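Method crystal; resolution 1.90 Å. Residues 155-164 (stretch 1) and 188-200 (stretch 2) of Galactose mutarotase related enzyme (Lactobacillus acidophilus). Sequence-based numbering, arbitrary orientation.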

# COMPACT_ATOMS: atom_id res chain seq x y z
N ASN A 155 3.27 22.24 10.07
CA ASN A 155 1.91 22.08 9.63
C ASN A 155 1.91 21.13 8.42
O ASN A 155 2.93 21.03 7.74
CB ASN A 155 1.37 23.44 9.19
CG ASN A 155 -0.09 23.40 8.85
OD1 ASN A 155 -0.94 23.46 9.74
ND2 ASN A 155 -0.39 23.27 7.55
N LYS A 156 0.79 20.44 8.17
CA LYS A 156 0.64 19.58 6.99
C LYS A 156 1.12 20.24 5.69
O LYS A 156 1.72 19.59 4.85
CB LYS A 156 -0.80 19.10 6.83
CG LYS A 156 -1.08 18.35 5.50
CD LYS A 156 -2.54 17.88 5.40
CE LYS A 156 -2.90 16.87 6.48
NZ LYS A 156 -4.32 16.45 6.28
N GLU A 157 0.86 21.55 5.53
CA GLU A 157 1.23 22.24 4.28
C GLU A 157 2.72 22.55 4.16
O GLU A 157 3.17 23.12 3.14
CB GLU A 157 0.39 23.50 4.09
CG GLU A 157 -1.10 23.19 3.96
CD GLU A 157 -1.84 24.28 3.24
OE1 GLU A 157 -1.57 24.49 2.04
OE2 GLU A 157 -2.71 24.90 3.88
N ASP A 158 3.48 22.19 5.20
CA ASP A 158 4.95 22.26 5.11
C ASP A 158 5.53 20.97 4.53
O ASP A 158 6.74 20.91 4.31
CB ASP A 158 5.60 22.49 6.48
CG ASP A 158 5.16 23.78 7.14
OD1 ASP A 158 4.97 24.80 6.42
OD2 ASP A 158 5.06 23.77 8.38
N PHE A 159 4.67 19.97 4.31
CA PHE A 159 5.11 18.69 3.76
C PHE A 159 4.77 18.57 2.30
O PHE A 159 3.86 19.24 1.80
CB PHE A 159 4.52 17.51 4.56
CG PHE A 159 5.00 17.47 5.98
CD1 PHE A 159 4.39 18.26 6.96
CD2 PHE A 159 6.08 16.67 6.33
CE1 PHE A 159 4.84 18.26 8.27
CE2 PHE A 159 6.55 16.67 7.66
CZ PHE A 159 5.92 17.45 8.62
N TYR A 160 5.48 17.70 1.62
CA TYR A 160 5.24 17.50 0.20
C TYR A 160 5.72 16.12 -0.19
O TYR A 160 6.48 15.50 0.56
CB TYR A 160 5.95 18.59 -0.62
CG TYR A 160 7.46 18.64 -0.45
CD1 TYR A 160 8.05 19.50 0.49
CD2 TYR A 160 8.30 17.87 -1.26
CE1 TYR A 160 9.46 19.56 0.63
CE2 TYR A 160 9.71 17.93 -1.13
CZ TYR A 160 10.27 18.76 -0.18
OH TYR A 160 11.65 18.81 -0.07
N PHE A 161 5.28 15.67 -1.35
CA PHE A 161 5.88 14.49 -1.97
C PHE A 161 6.53 14.84 -3.30
O PHE A 161 6.13 15.80 -3.98
CB PHE A 161 4.92 13.28 -2.07
CG PHE A 161 3.76 13.47 -3.03
CD1 PHE A 161 3.84 12.99 -4.33
CD2 PHE A 161 2.59 14.11 -2.61
CE1 PHE A 161 2.78 13.14 -5.21
CE2 PHE A 161 1.52 14.27 -3.49
CZ PHE A 161 1.62 13.78 -4.80
N ASP A 162 7.58 14.10 -3.61
CA ASP A 162 8.39 14.33 -4.76
C ASP A 162 8.68 12.97 -5.39
O ASP A 162 9.13 12.05 -4.72
CB ASP A 162 9.69 15.00 -4.35
CG ASP A 162 10.34 15.74 -5.48
OD1 ASP A 162 9.68 15.96 -6.53
OD2 ASP A 162 11.52 16.11 -5.34
N MSE A 163 8.43 12.85 -6.68
CA MSE A 163 8.63 11.57 -7.33
C MSE A 163 9.88 11.59 -8.20
O MSE A 163 10.16 12.56 -8.91
CB MSE A 163 7.40 11.21 -8.14
CG MSE A 163 6.15 11.27 -7.30
SE MSE A 163 4.58 10.67 -8.30
CE MSE A 163 5.23 8.92 -8.72
N HIS A 164 10.66 10.52 -8.10
CA HIS A 164 11.84 10.35 -8.95
C HIS A 164 11.65 9.06 -9.76
O HIS A 164 11.11 8.09 -9.24
CB HIS A 164 13.09 10.31 -8.08
CG HIS A 164 13.27 11.53 -7.22
ND1 HIS A 164 12.73 11.64 -5.96
CD2 HIS A 164 13.90 12.70 -7.47
CE1 HIS A 164 13.04 12.82 -5.45
NE2 HIS A 164 13.75 13.49 -6.35
N PRO A 188 1.67 17.17 -13.02
CA PRO A 188 2.98 17.81 -12.79
C PRO A 188 3.84 17.09 -11.74
O PRO A 188 4.27 17.71 -10.75
CB PRO A 188 2.62 19.23 -12.36
CG PRO A 188 1.24 19.09 -11.71
CD PRO A 188 0.56 17.91 -12.38
N THR A 189 4.12 15.80 -11.99
CA THR A 189 4.90 14.98 -11.08
C THR A 189 6.39 15.11 -11.38
O THR A 189 7.20 14.34 -10.87
CB THR A 189 4.48 13.51 -11.12
OG1 THR A 189 4.52 13.04 -12.46
CG2 THR A 189 3.08 13.33 -10.56
N ASP A 190 6.74 16.09 -12.21
CA ASP A 190 8.16 16.36 -12.45
C ASP A 190 8.73 17.36 -11.46
O ASP A 190 9.89 17.77 -11.59
CB ASP A 190 8.42 16.81 -13.90
CG ASP A 190 7.66 18.05 -14.28
OD1 ASP A 190 6.63 18.37 -13.65
OD2 ASP A 190 8.09 18.70 -15.25
N SER A 191 7.91 17.76 -10.49
CA SER A 191 8.39 18.52 -9.33
C SER A 191 7.50 18.23 -8.13
O SER A 191 6.52 17.50 -8.26
CB SER A 191 8.49 20.02 -9.64
OG SER A 191 7.22 20.63 -9.79
N LEU A 192 7.84 18.80 -6.97
CA LEU A 192 7.14 18.46 -5.73
C LEU A 192 5.66 18.85 -5.76
O LEU A 192 5.26 19.80 -6.45
CB LEU A 192 7.83 19.10 -4.51
CG LEU A 192 7.68 20.62 -4.30
CD1 LEU A 192 6.42 20.98 -3.48
CD2 LEU A 192 8.91 21.15 -3.62
N ILE A 193 4.86 18.10 -5.02
CA ILE A 193 3.45 18.46 -4.81
C ILE A 193 3.22 18.58 -3.30
O ILE A 193 3.45 17.62 -2.58
CB ILE A 193 2.53 17.37 -5.43
CG1 ILE A 193 2.69 17.35 -6.96
CG2 ILE A 193 1.07 17.58 -5.01
CD1 ILE A 193 2.12 16.10 -7.62
N ALA A 194 2.80 19.75 -2.84
CA ALA A 194 2.60 19.97 -1.38
C ALA A 194 1.32 19.32 -0.88
O ALA A 194 0.33 19.19 -1.62
CB ALA A 194 2.59 21.45 -1.07
N LEU A 195 1.34 18.87 0.37
CA LEU A 195 0.17 18.26 0.97
C LEU A 195 -0.74 19.35 1.54
O LEU A 195 -0.29 20.46 1.85
CB LEU A 195 0.56 17.25 2.06
CG LEU A 195 1.44 16.07 1.63
CD1 LEU A 195 1.70 15.17 2.85
CD2 LEU A 195 0.75 15.27 0.52
N SER A 196 -2.02 19.03 1.64
CA SER A 196 -3.01 19.93 2.19
C SER A 196 -4.27 19.12 2.46
O SER A 196 -4.44 18.03 1.93
CB SER A 196 -3.34 21.04 1.20
OG SER A 196 -4.14 20.54 0.12
N ASP A 197 -5.15 19.67 3.29
CA ASP A 197 -6.44 19.05 3.57
C ASP A 197 -7.27 18.85 2.28
O ASP A 197 -7.89 17.80 2.10
CB ASP A 197 -7.22 19.91 4.58
CG ASP A 197 -6.70 19.76 6.03
OD1 ASP A 197 -6.01 18.75 6.34
OD2 ASP A 197 -6.99 20.65 6.84
N ASP A 198 -7.26 19.87 1.41
CA ASP A 198 -8.05 19.90 0.18
C ASP A 198 -7.50 19.00 -0.94
O ASP A 198 -8.25 18.59 -1.84
CB ASP A 198 -8.12 21.34 -0.34
CG ASP A 198 -9.00 21.47 -1.59
OD1 ASP A 198 -10.24 21.41 -1.44
OD2 ASP A 198 -8.44 21.64 -2.71
N LEU A 199 -6.21 18.69 -0.88
CA LEU A 199 -5.57 17.90 -1.94
C LEU A 199 -6.32 16.60 -2.28
O LEU A 199 -6.39 16.20 -3.45
CB LEU A 199 -4.12 17.56 -1.57
CG LEU A 199 -3.29 16.90 -2.69
CD1 LEU A 199 -3.11 17.80 -3.92
CD2 LEU A 199 -1.94 16.48 -2.16
N PHE A 200 -6.85 15.95 -1.25
CA PHE A 200 -7.55 14.69 -1.42
C PHE A 200 -9.05 14.81 -1.42
O PHE A 200 -9.74 13.83 -1.14
CB PHE A 200 -7.03 13.66 -0.41
CG PHE A 200 -5.54 13.52 -0.45
CD1 PHE A 200 -4.92 12.94 -1.55
CD2 PHE A 200 -4.75 14.05 0.56
CE1 PHE A 200 -3.54 12.85 -1.62
CE2 PHE A 200 -3.36 13.97 0.51
CZ PHE A 200 -2.74 13.37 -0.58
O HOH W 1 -4.82 15.66 3.56
O HOH W 2 -0.21 22.92 0.59
O HOH W 3 -4.33 22.04 4.64
O HOH W 4 6.55 14.70 -7.90

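A short antiparallel pairing of strands needs few backbone hydrogen bonds if side chains and water extend the contact beyond them, and these two stretches of a galactose mutarotase related enzyme illustrate the principle. After Asn 155, stretch 1 forms a 3-10 segment, Lys 156 to Asp 158, and then runs as a strand to His 164; in stretch 2 a type I turn from Pro 188 to Ser 191 precedes the brief strand of Ile 193 and Ala 194. Phe 161 and Ile 193 form the hydrogen-bonded pair of the ladder: Phe 161 N donates to Ile 193 O at 2.9 Å, and Ile 193 N to Phe 161 O at 2.8 Å. Next along, Tyr 160 and Ala 194 make a non-hydrogen-bonded pair, and Leu 195 N then reaches Phe 159 O at 2.9 Å in a nearly straight bond. Where the strands part, water takes over. One molecule accepts from Met 163 N (2.9 Å) and donates to Ser 191 O (2.8 Å) and Thr 189 O (3.1 Å), so that the turn remains tied to the strand.

The alternation of side chains along the strands gives the sheet two distinct faces. On one, Phe 161 uses its flat ring to meet several aliphatic groups at once. Ile 193 CB lies over the ring face, 4.0 Å from the Phe 161 ring centroid, while Leu 195 CD2 approaches the edge, 3.8 Å from Phe 161 CD2. Both Phe 161 and Leu 195 are buried and give up much surface to the opposing stretch, as suits side chains without polar groups to satisfy. On the other face, Tyr 160 carries Leu 192 CD2 above its ring, 4.1 Å from the centroid; the small Ala 194 lies beside it. The tyrosine hydroxyl is bonded elsewhere in the structure, which makes its burial affordable.

Beyond the ladder the chemistry becomes polar. Lys 156 extends its long chain alongside Leu 195 and Ser 196, with CD 3.6 Å from Ser 196 C, and its NZ forms a salt bridge with Asp 197 OD1 at 2.9 Å. Length and charge thus serve together: methylenes pack while the buried amine finds an acid, and a water joins Lys 156 NZ to Ser 196 O, at 2.9 Å from each. Glu 157 is exposed; its CA makes a CA-H...O contact with Leu 195 O at 3.4 Å, and its carboxylate is also linked by a water that donates to OE1 at 2.5 Å and to Leu 195 O at 2.8 Å. In all, the contact buries 760 Å², counting both sides.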